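Side-chain contacts in 2-c-methyl-d-erythritol 4-phosphate cytidylyltransferase (PDB 2VSH), which catalyses the transfer of the cytidylyl group of CTP to D-ribitol 5-phosphate, giving the activated ribitol used for teichoic acid precursors: residues 2-7 with 95-100; 39-44 with 110-115; 60-65 with 77-82; 85-90 with 181-186. One frame throughout, in Å; residues are numbered along the deposited sequence.

Interaction 1 of 4, residues 2-7 with 95-100; sequences MIYAGI and EAIDAY. With CA (calcium ion), chain C.
I97 lays its CG2 methyl over one face of the Y4 ring. The methyl is 3.6 Å from the ring centroid and 20° off the ring normal, a CH-pi contact. It sits toward the rim on the CE1 side, with I97 CG2 3.4 Å from Y4 CE1. The other branch of I97 follows the root of the tyrosine: I97 CD1 is 3.6 Å from Y4 CB and also lies near Y4 CG. The two side chains thus pass each other in opposite directions. In I97, CG2 is anti to the backbone N and CG1 anti to the carbonyl carbon, which splits the branches between the outer ring and CB.

Y100, about one helical turn after I97, meets the far end of Y4. The Y4 hydroxyl lies in the plane of the Y100 ring, at its edge; Y4 OH is 3.6 Å from Y100 CD2. The Y100 hydroxyl itself is hydrogen-bonded to E48. V51 of strand 50-54 also touches I97. D98 points away from the strand and holds a calcium ion with both carboxylate oxygens, OD1 at 2.6 Å and OD2 at 2.5 Å, with two waters as further ligands. Its OD1 also accepts from the backbone N of L103.

The contact packs helix 86-100 on strand 3-9 of the central, mostly parallel sheet, the helix-on-sheet layering of the GT-A-like nucleotidyltransferase fold.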
loop_
_atom_site.group_PDB
_atom_site.type_symbol
_atom_site.label_atom_id
_atom_site.label_comp_id
_atom_site.label_asym_id
_atom_site.label_seq_id
_atom_site.Cartn_x
_atom_site.Cartn_y
_atom_site.Cartn_z
ATOM N N MET A 2 31.146 13.561 -8.774
ATOM C CA MET A 2 30.014 13.611 -9.696
ATOM C C MET A 2 28.728 13.103 -9.058
ATOM O O MET A 2 28.765 12.257 -8.167
ATOM C CB MET A 2 30.311 12.793 -10.950
ATOM C CG MET A 2 31.544 13.210 -11.729
ATOM S SD MET A 2 31.324 14.812 -12.530
ATOM C CE MET A 2 32.299 14.530 -13.992
ATOM N N ILE A 3 27.594 13.616 -9.535
ATOM C CA ILE A 3 26.289 13.100 -9.166
ATOM C C ILE A 3 25.553 12.754 -10.459
ATOM O O ILE A 3 25.428 13.590 -11.361
ATOM C CB ILE A 3 25.446 14.120 -8.357
ATOM C CG1 ILE A 3 26.177 14.562 -7.090
ATOM C CG2 ILE A 3 24.100 13.515 -8.002
ATOM C CD1 ILE A 3 25.635 15.858 -6.482
ATOM N N TYR A 4 25.095 11.513 -10.548
ATOM C CA TYR A 4 24.364 11.029 -11.714
ATOM C C TYR A 4 22.938 10.685 -11.326
ATOM O O TYR A 4 22.659 10.356 -10.164
ATOM C CB TYR A 4 25.064 9.790 -12.289
ATOM C CG TYR A 4 26.488 10.082 -12.750
ATOM C CD1 TYR A 4 27.580 9.885 -11.899
ATOM C CD2 TYR A 4 26.729 10.592 -14.015
ATOM C CE1 TYR A 4 28.903 10.168 -12.328
ATOM C CE2 TYR A 4 28.019 10.881 -14.445
ATOM C CZ TYR A 4 29.101 10.665 -13.599
ATOM O OH TYR A 4 30.367 10.965 -14.036
ATOM N N ALA A 5 22.024 10.776 -12.289
ATOM C CA ALA A 5 20.713 10.176 -12.113
ATOM C C ALA A 5 20.760 8.806 -12.768
ATOM O O ALA A 5 21.335 8.649 -13.862
ATOM C CB ALA A 5 19.607 11.033 -12.723
ATOM N N GLY A 6 20.175 7.820 -12.078
ATOM C CA GLY A 6 20.047 6.442 -12.573
ATOM C C GLY A 6 18.579 6.072 -12.693
ATOM O O GLY A 6 17.947 5.656 -11.715
ATOM N N ILE A 7 18.040 6.196 -13.904
ATOM C CA ILE A 7 16.612 5.965 -14.144
ATOM C C ILE A 7 16.352 4.499 -14.529
ATOM O O ILE A 7 16.852 4.008 -15.567
ATOM C CB ILE A 7 16.051 6.961 -15.210
ATOM C CG1 ILE A 7 16.391 8.422 -14.836
ATOM C CG2 ILE A 7 14.552 6.752 -15.438
ATOM C CD1 ILE A 7 15.874 8.905 -13.460
ATOM N N GLU A 95 27.999 0.845 -14.514
ATOM C CA GLU A 95 28.988 0.494 -15.539
ATOM C C GLU A 95 29.028 1.528 -16.669
ATOM O O GLU A 95 30.111 1.923 -17.109
ATOM C CB GLU A 95 28.758 -0.928 -16.075
ATOM C CG GLU A 95 29.157 -2.007 -15.068
ATOM C CD GLU A 95 28.850 -3.421 -15.527
ATOM O OE1 GLU A 95 29.522 -4.333 -15.034
ATOM O OE2 GLU A 95 27.945 -3.630 -16.373
ATOM N N ALA A 96 27.853 1.955 -17.129
ATOM C CA ALA A 96 27.730 2.995 -18.163
ATOM C C ALA A 96 28.316 4.331 -17.686
ATOM O O ALA A 96 29.008 5.023 -18.432
ATOM C CB ALA A 96 26.271 3.167 -18.567
ATOM N N ILE A 97 28.030 4.677 -16.435
ATOM C CA ILE A 97 28.637 5.837 -15.787
ATOM C C ILE A 97 30.168 5.747 -15.780
ATOM O O ILE A 97 30.861 6.714 -16.139
ATOM C CB ILE A 97 28.131 5.984 -14.335
ATOM C CG1 ILE A 97 26.666 6.421 -14.311
ATOM C CG2 ILE A 97 29.008 6.978 -13.554
ATOM C CD1 ILE A 97 26.012 6.360 -12.930
ATOM N N ASP A 98 30.689 4.582 -15.376
ATOM C CA ASP A 98 32.141 4.348 -15.298
ATOM C C ASP A 98 32.781 4.480 -16.687
ATOM O O ASP A 98 33.894 4.962 -16.816
ATOM C CB ASP A 98 32.390 2.959 -14.686
ATOM C CG ASP A 98 33.828 2.711 -14.308
ATOM O OD1 ASP A 98 34.487 3.592 -13.707
ATOM O OD2 ASP A 98 34.310 1.587 -14.572
ATOM N N ALA A 99 32.059 4.066 -17.725
ATOM C CA ALA A 99 32.550 4.168 -19.104
ATOM C C ALA A 99 32.564 5.632 -19.582
ATOM O O ALA A 99 33.452 6.023 -20.345
ATOM C CB ALA A 99 31.711 3.307 -20.038
ATOM N N TYR A 100 31.599 6.426 -19.113
ATOM C CA TYR A 100 31.566 7.865 -19.385
ATOM C C TYR A 100 32.776 8.572 -18.746
ATOM O O TYR A 100 33.537 9.266 -19.436
ATOM C CB TYR A 100 30.216 8.498 -18.924
ATOM C CG TYR A 100 30.295 10.016 -18.834
ATOM C CD1 TYR A 100 30.477 10.788 -19.987
ATOM C CD2 TYR A 100 30.232 10.669 -17.601
ATOM C CE1 TYR A 100 30.602 12.176 -19.914
ATOM C CE2 TYR A 100 30.353 12.063 -17.517
ATOM C CZ TYR A 100 30.533 12.806 -18.677
ATOM O OH TYR A 100 30.656 14.181 -18.617
HETATM CA CA CA C . 36.393 1.869 -13.250
HETATM O O HOH W 1 35.035 1.417 -11.262
HETATM O O HOH W 2 37.497 2.757 -15.259
#

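Interaction 2 of 4, residues 39-44 with 110-115; sequences EKFVLE and VTHDSV
The F41 ring meets strand 108-113 with its outer rim. V110 CG1 lies at its edge, in the ring plane, 3.9 Å from F41 CE1. H112 CD2 is also in that plane, 3.9 Å from F41 CE2. Between them H112 CB approaches F41 CZ obliquely, at 3.9 Å. The two rings are neither stacked nor edge-to-face: their planes stand at 51° and their centroids are 5.8 Å apart.

V110 and H112 are two residues apart on the strand, so both point to the same side of the sheet, toward helix 33-42. F41 belongs to segment 39-44, and the tip of its ring fits against the pair. This is helix-to-sheet packing in the alpha/beta fold of the IspD/TarI family. A5 and I7 of strand 3-9 and I124 of helix 121-133 also touch the phenylalanine, so it is buried.

H112 has its CG anti to the backbone N (chi1 -174°), which carries the imidazole out from the strand toward the F41 rim. Its NE2 is hydrogen-bonded to the backbone O of R116, a bond that would help fix the rotation of the ring. The same segment carries S114, a probable CTP-binding residue, and S114 O accepts from the T37 hydroxyl of helix 33-42.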
loop_
_atom_site.group_PDB
_atom_site.type_symbol
_atom_site.label_atom_id
_atom_site.label_comp_id
_atom_site.label_asym_id
_atom_site.label_seq_id
_atom_site.Cartn_x
_atom_site.Cartn_y
_atom_site.Cartn_z
ATOM N N GLU A 39 12.642 14.494 -17.498
ATOM C CA GLU A 39 12.438 15.953 -17.395
ATOM C C GLU A 39 12.689 16.522 -16.006
ATOM O O GLU A 39 13.294 17.572 -15.879
ATOM C CB GLU A 39 11.014 16.343 -17.805
ATOM C CG GLU A 39 10.857 16.639 -19.288
ATOM C CD GLU A 39 9.405 16.857 -19.686
ATOM O OE1 GLU A 39 8.543 16.976 -18.783
ATOM O OE2 GLU A 39 9.123 16.908 -20.906
ATOM N N LYS A 40 12.208 15.829 -14.975
ATOM C CA LYS A 40 12.379 16.272 -13.596
ATOM C C LYS A 40 13.841 16.320 -13.172
ATOM O O LYS A 40 14.171 17.041 -12.230
ATOM C CB LYS A 40 11.599 15.378 -12.618
ATOM C CG LYS A 40 10.085 15.311 -12.808
ATOM C CD LYS A 40 9.422 16.664 -12.636
ATOM C CE LYS A 40 7.930 16.505 -12.531
ATOM N NZ LYS A 40 7.331 16.053 -13.826
ATOM N N PHE A 41 14.706 15.556 -13.856
ATOM C CA PHE A 41 16.150 15.500 -13.535
ATOM C C PHE A 41 17.044 16.439 -14.364
ATOM O O PHE A 41 18.128 16.822 -13.908
ATOM C CB PHE A 41 16.693 14.070 -13.660
ATOM C CG PHE A 41 16.343 13.175 -12.498
ATOM C CD1 PHE A 41 17.211 13.053 -11.415
ATOM C CD2 PHE A 41 15.144 12.453 -12.485
ATOM C CE1 PHE A 41 16.906 12.217 -10.340
ATOM C CE2 PHE A 41 14.820 11.607 -11.406
ATOM C CZ PHE A 41 15.703 11.491 -10.332
ATOM N N VAL A 42 16.597 16.791 -15.568
ATOM C CA VAL A 42 17.356 17.684 -16.471
ATOM C C VAL A 42 17.584 19.100 -15.942
ATOM O O VAL A 42 18.574 19.735 -16.313
ATOM C CB VAL A 42 16.765 17.784 -17.930
ATOM C CG1 VAL A 42 16.594 16.411 -18.567
ATOM C CG2 VAL A 42 15.462 18.605 -17.979
ATOM N N LEU A 43 16.677 19.616 -15.119
ATOM C CA LEU A 43 16.855 20.977 -14.613
ATOM C C LEU A 43 17.838 21.067 -13.479
ATOM O O LEU A 43 18.398 22.142 -13.227
ATOM C CB LEU A 43 15.540 21.598 -14.142
ATOM C CG LEU A 43 14.618 22.272 -15.132
ATOM C CD1 LEU A 43 13.477 22.851 -14.323
ATOM C CD2 LEU A 43 15.346 23.358 -15.913
ATOM N N GLU A 44 18.033 19.955 -12.781
ATOM C CA GLU A 44 18.875 19.957 -11.590
ATOM C C GLU A 44 20.322 20.271 -11.963
ATOM O O GLU A 44 20.989 19.446 -12.599
ATOM C CB GLU A 44 18.754 18.622 -10.834
ATOM C CG GLU A 44 19.719 18.486 -9.644
ATOM C CD GLU A 44 19.672 19.674 -8.715
ATOM O OE1 GLU A 44 20.747 20.170 -8.330
ATOM O OE2 GLU A 44 18.557 20.129 -8.387
ATOM N N VAL A 110 21.816 8.873 -8.034
ATOM C CA VAL A 110 20.441 9.010 -7.554
ATOM C C VAL A 110 19.566 8.087 -8.404
ATOM O O VAL A 110 19.209 8.436 -9.532
ATOM C CB VAL A 110 19.942 10.497 -7.625
ATOM C CG1 VAL A 110 18.497 10.629 -7.101
ATOM C CG2 VAL A 110 20.850 11.434 -6.822
ATOM N N THR A 111 19.241 6.899 -7.873
ATOM C CA THR A 111 18.424 5.921 -8.586
ATOM C C THR A 111 16.931 6.169 -8.372
ATOM O O THR A 111 16.508 6.544 -7.279
ATOM C CB THR A 111 18.765 4.432 -8.225
ATOM O OG1 THR A 111 18.324 4.131 -6.892
ATOM C CG2 THR A 111 20.269 4.150 -8.370
ATOM N N HIS A 112 16.136 5.971 -9.431
ATOM C CA HIS A 112 14.724 6.335 -9.388
ATOM C C HIS A 112 13.936 5.552 -10.439
ATOM O O HIS A 112 14.415 5.365 -11.562
ATOM C CB HIS A 112 14.565 7.858 -9.612
ATOM C CG HIS A 112 13.162 8.353 -9.438
ATOM N ND1 HIS A 112 12.524 8.368 -8.215
ATOM C CD2 HIS A 112 12.267 8.837 -10.336
ATOM C CE1 HIS A 112 11.303 8.858 -8.365
ATOM N NE2 HIS A 112 11.116 9.134 -9.645
ATOM N N ASP A 113 12.741 5.099 -10.069
ATOM C CA ASP A 113 11.835 4.375 -10.981
ATOM C C ASP A 113 11.411 5.257 -12.147
ATOM O O ASP A 113 10.993 6.390 -11.926
ATOM C CB ASP A 113 10.553 3.975 -10.245
ATOM C CG ASP A 113 10.779 2.939 -9.162
ATOM O OD1 ASP A 113 11.716 2.120 -9.279
ATOM O OD2 ASP A 113 9.996 2.936 -8.192
ATOM N N SER A 114 11.435 4.719 -13.368
ATOM C CA SER A 114 10.930 5.456 -14.542
ATOM C C SER A 114 9.460 5.822 -14.426
ATOM O O SER A 114 9.042 6.845 -14.963
ATOM C CB SER A 114 11.129 4.662 -15.828
ATOM O OG SER A 114 10.379 3.471 -15.758
ATOM N N VAL A 115 8.685 4.973 -13.744
ATOM C CA VAL A 115 7.229 5.165 -13.616
ATOM C C VAL A 115 6.812 5.978 -12.390
ATOM O O VAL A 115 5.653 5.935 -11.946
ATOM C CB VAL A 115 6.467 3.831 -13.645
ATOM C CG1 VAL A 115 6.504 3.230 -15.056
ATOM C CG2 VAL A 115 7.015 2.855 -12.560
#

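Interaction 3 of 4, residues 60-65 with 77-82; sequences SHAEDL and IIITKG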
loop_
_atom_site.group_PDB
_atom_site.type_symbol
_atom_site.label_atom_id
_atom_site.label_comp_id
_atom_site.label_asym_id
_atom_site.label_seq_id
_atom_site.Cartn_x
_atom_site.Cartn_y
_atom_site.Cartn_z
ATOM N N SER A 60 16.761 1.469 -28.538
ATOM C CA SER A 60 16.648 2.426 -29.647
ATOM C C SER A 60 15.320 3.196 -29.589
ATOM O O SER A 60 15.258 4.361 -29.984
ATOM C CB SER A 60 16.863 1.772 -31.010
ATOM O OG SER A 60 15.772 0.963 -31.382
ATOM N N HIS A 61 14.276 2.554 -29.077
ATOM C CA HIS A 61 12.997 3.227 -28.887
ATOM C C HIS A 61 13.142 4.362 -27.868
ATOM O O HIS A 61 12.724 5.491 -28.128
ATOM C CB HIS A 61 11.901 2.248 -28.466
ATOM C CG HIS A 61 10.599 2.915 -28.164
ATOM N ND1 HIS A 61 9.753 3.370 -29.148
ATOM C CD2 HIS A 61 10.020 3.242 -26.986
ATOM C CE1 HIS A 61 8.696 3.936 -28.589
ATOM N NE2 HIS A 61 8.834 3.872 -27.276
ATOM N N ALA A 62 13.741 4.063 -26.720
ATOM C CA ALA A 62 14.063 5.090 -25.731
ATOM C C ALA A 62 14.893 6.243 -26.324
ATOM O O ALA A 62 14.672 7.390 -25.971
ATOM C CB ALA A 62 14.770 4.478 -24.519
ATOM N N GLU A 63 15.841 5.925 -27.208
ATOM C CA GLU A 63 16.649 6.944 -27.895
ATOM C C GLU A 63 15.810 7.802 -28.853
ATOM O O GLU A 63 16.016 9.016 -28.935
ATOM C CB GLU A 63 17.858 6.312 -28.609
ATOM C CG GLU A 63 18.837 5.663 -27.630
ATOM C CD GLU A 63 20.026 4.976 -28.280
ATOM O OE1 GLU A 63 19.870 4.329 -29.343
ATOM O OE2 GLU A 63 21.137 5.078 -27.698
ATOM N N ASP A 64 14.860 7.183 -29.560
ATOM C CA ASP A 64 13.906 7.927 -30.383
ATOM C C ASP A 64 13.119 8.942 -29.537
ATOM O O ASP A 64 12.954 10.098 -29.936
ATOM C CB ASP A 64 12.915 6.982 -31.103
ATOM C CG ASP A 64 13.564 6.156 -32.209
ATOM O OD1 ASP A 64 14.743 6.398 -32.529
ATOM O OD2 ASP A 64 12.879 5.258 -32.772
ATOM N N LEU A 65 12.637 8.501 -28.379
ATOM C CA LEU A 65 11.849 9.349 -27.475
ATOM C C LEU A 65 12.628 10.588 -27.003
ATOM O O LEU A 65 12.086 11.700 -26.966
ATOM C CB LEU A 65 11.378 8.534 -26.273
ATOM C CG LEU A 65 9.972 7.921 -26.193
ATOM C CD1 LEU A 65 9.233 7.732 -27.534
ATOM C CD2 LEU A 65 10.005 6.638 -25.380
ATOM N N ILE A 77 21.855 12.833 -21.608
ATOM C CA ILE A 77 21.156 11.578 -21.362
ATOM C C ILE A 77 21.906 10.417 -22.004
ATOM O O ILE A 77 22.310 10.510 -23.158
ATOM C CB ILE A 77 19.699 11.634 -21.869
ATOM C CG1 ILE A 77 18.943 12.748 -21.124
ATOM C CG2 ILE A 77 19.012 10.268 -21.686
ATOM C CD1 ILE A 77 17.726 13.298 -21.827
ATOM N N ILE A 78 22.116 9.351 -21.231
ATOM C CA ILE A 78 22.711 8.108 -21.728
ATOM C C ILE A 78 21.675 7.005 -21.558
ATOM O O ILE A 78 21.247 6.724 -20.441
ATOM C CB ILE A 78 24.051 7.746 -20.990
ATOM C CG1 ILE A 78 25.141 8.780 -21.305
ATOM C CG2 ILE A 78 24.531 6.351 -21.373
ATOM C CD1 ILE A 78 26.365 8.747 -20.346
ATOM N N ILE A 79 21.241 6.428 -22.679
ATOM C CA ILE A 79 20.431 5.206 -22.664
ATOM C C ILE A 79 21.347 3.983 -22.659
ATOM O O ILE A 79 22.250 3.872 -23.495
ATOM C CB ILE A 79 19.455 5.124 -23.877
ATOM C CG1 ILE A 79 18.648 6.426 -24.032
ATOM C CG2 ILE A 79 18.508 3.911 -23.736
ATOM C CD1 ILE A 79 17.695 6.763 -22.850
ATOM N N THR A 80 21.118 3.067 -21.722
ATOM C CA THR A 80 21.912 1.832 -21.661
ATOM C C THR A 80 21.030 0.615 -21.389
ATOM O O THR A 80 19.896 0.754 -20.920
ATOM C CB THR A 80 23.103 1.940 -20.654
ATOM O OG1 THR A 80 24.052 0.891 -20.901
ATOM C CG2 THR A 80 22.627 1.891 -19.191
ATOM N N LYS A 81 21.536 -0.566 -21.732
ATOM C CA LYS A 81 20.820 -1.807 -21.498
ATOM C C LYS A 81 20.711 -2.111 -20.008
ATOM O O LYS A 81 21.723 -2.221 -19.318
ATOM C CB LYS A 81 21.497 -2.964 -22.233
ATOM C CG LYS A 81 20.708 -4.253 -22.213
ATOM C CD LYS A 81 21.389 -5.328 -23.037
ATOM C CE LYS A 81 20.723 -6.678 -22.800
ATOM N NZ LYS A 81 21.295 -7.761 -23.651
ATOM N N GLY A 82 19.475 -2.217 -19.523
ATOM C CA GLY A 82 19.213 -2.641 -18.153
ATOM C C GLY A 82 19.356 -4.153 -17.994
ATOM O O GLY A 82 19.819 -4.854 -18.900
HETATM O O HOH W 3 22.003 7.356 -25.236
#
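I79 faces A62 and E63 across a beta-alpha-beta unit made of strand 50-54, helix 59-69 and strand 77-81. Here the connecting helix packs on the second strand of its own unit, which is an outermost strand of the sheet within the chain.

The conformation of I79 divides its branches. CG1 is anti to the carbonyl carbon (chi1 -50°) and lies against the E63 side chain, with I79 CG1 3.7 Å from E63 CG. The CG2 methyl, anti to the backbone N, takes A62: I79 CG2 is 3.9 Å from A62 CB. The second torsion turns CD1 back toward the same alanine methyl. V52 and V59 also touch I79.

E63 does not start out pointing at the strand, and it slides past I79 in the opposite direction. Its CG methylene supplies the apolar contact. The extended chain beyond CG (chi2 178°) then carries the carboxylate on past the isoleucine at the exposed margin of the contact. I79 CB is 3.8 Å from E63 CG.

A water bridges the glutamate carboxylate and the strand backbone. Water 3 accepts from I79 N at 2.8 Å and donates weakly to E63 OE2 at 3.5 Å.

Interaction 4 of 4, residues 85-90 with 181-186; sequences DRNTSI and DLYGSL
Y183 reaches from helix 176-184 to the start of helix 86-100. With CG anti to the backbone N (chi1 -180°), the ring extends from CB toward N87 and T88. Of the near ring atoms, Y183 CD1 is 4.1 Å from N87 CB. CE1 comes closer and touches the same carbon, with Y183 CE1 3.5 Å from N87 CB. At CZ the ring passes under the N87 carbonyl, whose O stands over one face, offset toward the rim. The tip ends beside T88: Y183 OH is 3.3 Å from T88 OG1. Water 4 lies in the ring plane, 2.5 Å from Y183 OH, and donates to D85 OD1 at 3.0 Å.

D85 is the N-cap of helix 86-100. Its OD1 accepts from T88 N at 2.9 Å, nearly along the carboxylate C-O axis, and from T88 OG1 at 2.7 Å, from above the carboxylate plane. With the water, three donors grip this one oxygen. D85 OD1 thereby helps position the T88 hydroxyl and the water beside the tyrosine tip.

D85 to S89 are probably part of the CTP-binding site, as in a near-identical protein. K191 makes a cation-pi contact with the Y183 ring, and F179 lies nearly parallel to it. N87 also packs on A197 and I200 of helix 197-203, while R86, S89 and I90 touch L8 of strand 3-9.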
loop_
_atom_site.group_PDB
_atom_site.type_symbol
_atom_site.label_atom_id
_atom_site.label_comp_id
_atom_site.label_asym_id
_atom_site.label_seq_id
_atom_site.Cartn_x
_atom_site.Cartn_y
_atom_site.Cartn_z
ATOM N N ASP A 85 16.594 -7.664 -13.329
ATOM C CA ASP A 85 15.945 -7.176 -12.118
ATOM C C ASP A 85 16.495 -5.792 -11.810
ATOM O O ASP A 85 17.473 -5.373 -12.440
ATOM C CB ASP A 85 16.133 -8.169 -10.948
ATOM C CG ASP A 85 17.597 -8.489 -10.649
ATOM O OD1 ASP A 85 18.451 -7.591 -10.670
ATOM O OD2 ASP A 85 17.892 -9.661 -10.360
ATOM N N ARG A 86 15.883 -5.065 -10.876
ATOM C CA ARG A 86 16.320 -3.702 -10.629
ATOM C C ARG A 86 17.807 -3.567 -10.264
ATOM O O ARG A 86 18.460 -2.654 -10.750
ATOM C CB ARG A 86 15.423 -2.945 -9.632
ATOM C CG ARG A 86 15.136 -3.646 -8.302
ATOM C CD ARG A 86 14.103 -2.869 -7.434
ATOM N NE ARG A 86 14.392 -1.428 -7.400
ATOM C CZ ARG A 86 13.597 -0.472 -7.875
ATOM N NH1 ARG A 86 12.409 -0.776 -8.407
ATOM N NH2 ARG A 86 13.987 0.803 -7.800
ATOM N N ASN A 87 18.338 -4.462 -9.422
ATOM C CA ASN A 87 19.737 -4.328 -8.980
ATOM C C ASN A 87 20.737 -4.589 -10.113
ATOM O O ASN A 87 21.805 -3.997 -10.153
ATOM C CB ASN A 87 20.030 -5.247 -7.786
ATOM C CG ASN A 87 19.501 -4.691 -6.473
ATOM O OD1 ASN A 87 19.410 -3.480 -6.284
ATOM N ND2 ASN A 87 19.133 -5.583 -5.567
ATOM N N THR A 88 20.382 -5.484 -11.029
ATOM C CA THR A 88 21.207 -5.723 -12.211
ATOM C C THR A 88 21.172 -4.473 -13.095
ATOM O O THR A 88 22.154 -4.137 -13.727
ATOM C CB THR A 88 20.753 -6.979 -12.993
ATOM O OG1 THR A 88 20.655 -8.084 -12.090
ATOM C CG2 THR A 88 21.782 -7.357 -14.072
ATOM N N SER A 89 20.034 -3.792 -13.129
ATOM C CA SER A 89 19.919 -2.551 -13.897
ATOM C C SER A 89 20.770 -1.467 -13.253
ATOM O O SER A 89 21.471 -0.727 -13.951
ATOM C CB SER A 89 18.458 -2.101 -14.017
ATOM O OG SER A 89 17.741 -2.995 -14.845
ATOM N N ILE A 90 20.742 -1.386 -11.927
ATOM C CA ILE A 90 21.616 -0.421 -11.221
ATOM C C ILE A 90 23.100 -0.657 -11.544
ATOM O O ILE A 90 23.815 0.281 -11.899
ATOM C CB ILE A 90 21.352 -0.386 -9.700
ATOM C CG1 ILE A 90 19.923 0.130 -9.435
ATOM C CG2 ILE A 90 22.365 0.531 -9.011
ATOM C CD1 ILE A 90 19.396 -0.096 -8.027
ATOM N N ASP A 181 30.631 -2.736 -4.683
ATOM C CA ASP A 181 31.287 -3.568 -3.690
ATOM C C ASP A 181 30.330 -4.483 -2.908
ATOM O O ASP A 181 30.583 -5.677 -2.780
ATOM C CB ASP A 181 32.120 -2.694 -2.742
ATOM C CG ASP A 181 33.320 -2.063 -3.438
ATOM O OD1 ASP A 181 33.665 -2.532 -4.549
ATOM O OD2 ASP A 181 33.918 -1.113 -2.888
ATOM N N LEU A 182 29.238 -3.922 -2.398
ATOM C CA LEU A 182 28.295 -4.690 -1.582
ATOM C C LEU A 182 27.496 -5.697 -2.401
ATOM O O LEU A 182 27.316 -6.839 -1.985
ATOM C CB LEU A 182 27.331 -3.750 -0.863
ATOM C CG LEU A 182 27.923 -2.838 0.202
ATOM C CD1 LEU A 182 26.782 -2.076 0.819
ATOM C CD2 LEU A 182 28.708 -3.645 1.260
ATOM N N TYR A 183 26.996 -5.255 -3.555
ATOM C CA TYR A 183 26.246 -6.121 -4.459
ATOM C C TYR A 183 27.111 -7.258 -4.961
ATOM O O TYR A 183 26.639 -8.389 -5.085
ATOM C CB TYR A 183 25.726 -5.297 -5.629
ATOM C CG TYR A 183 24.917 -6.065 -6.652
ATOM C CD1 TYR A 183 23.647 -6.549 -6.347
ATOM C CD2 TYR A 183 25.418 -6.289 -7.933
ATOM C CE1 TYR A 183 22.903 -7.243 -7.292
ATOM C CE2 TYR A 183 24.668 -6.981 -8.888
ATOM C CZ TYR A 183 23.423 -7.454 -8.557
ATOM O OH TYR A 183 22.688 -8.137 -9.503
ATOM N N GLY A 184 28.384 -6.951 -5.230
ATOM C CA GLY A 184 29.344 -7.926 -5.721
ATOM C C GLY A 184 29.638 -9.032 -4.733
ATOM O O GLY A 184 30.093 -10.094 -5.126
ATOM N N SER A 185 29.376 -8.775 -3.450
ATOM C CA SER A 185 29.675 -9.730 -2.380
ATOM C C SER A 185 28.544 -10.738 -2.157
ATOM O O SER A 185 28.631 -11.575 -1.255
ATOM C CB SER A 185 29.967 -8.987 -1.072
ATOM O OG SER A 185 28.752 -8.554 -0.476
ATOM N N LEU A 186 27.497 -10.670 -2.976
ATOM C CA LEU A 186 26.307 -11.495 -2.773
ATOM C C LEU A 186 26.289 -12.700 -3.693
ATOM O O LEU A 186 26.685 -12.609 -4.840
ATOM C CB LEU A 186 25.025 -10.666 -2.985
ATOM C CG LEU A 186 24.785 -9.448 -2.075
ATOM C CD1 LEU A 186 23.557 -8.666 -2.513
ATOM C CD2 LEU A 186 24.694 -9.843 -0.595
HETATM O O HOH W 4 20.423 -8.787 -8.754
#

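Interactions 1, 2 and 3 all reach the seven-stranded mixed sheet, through strands 3-9, 108-113 and 77-81, and their centres lie 13 to 14 Å apart. Strands 3-9 and 108-113 are neighbours, joined by probable hydrogen bonds from V110 N to Y4 O and from G6 N to V110 O. Interactions 1 and 4 both use helix 86-100, near its end and its start. Their centres are about 15 Å apart. Along the chain, interaction 3 falls within the spans of interactions 1 and 2 and before interaction 4, while interactions 1, 2 and 4 cross one another. The R86-D113 salt bridge ties interaction 4 to interaction 2, centres 20 Å apart, linking two segments with probable CTP-binding residues.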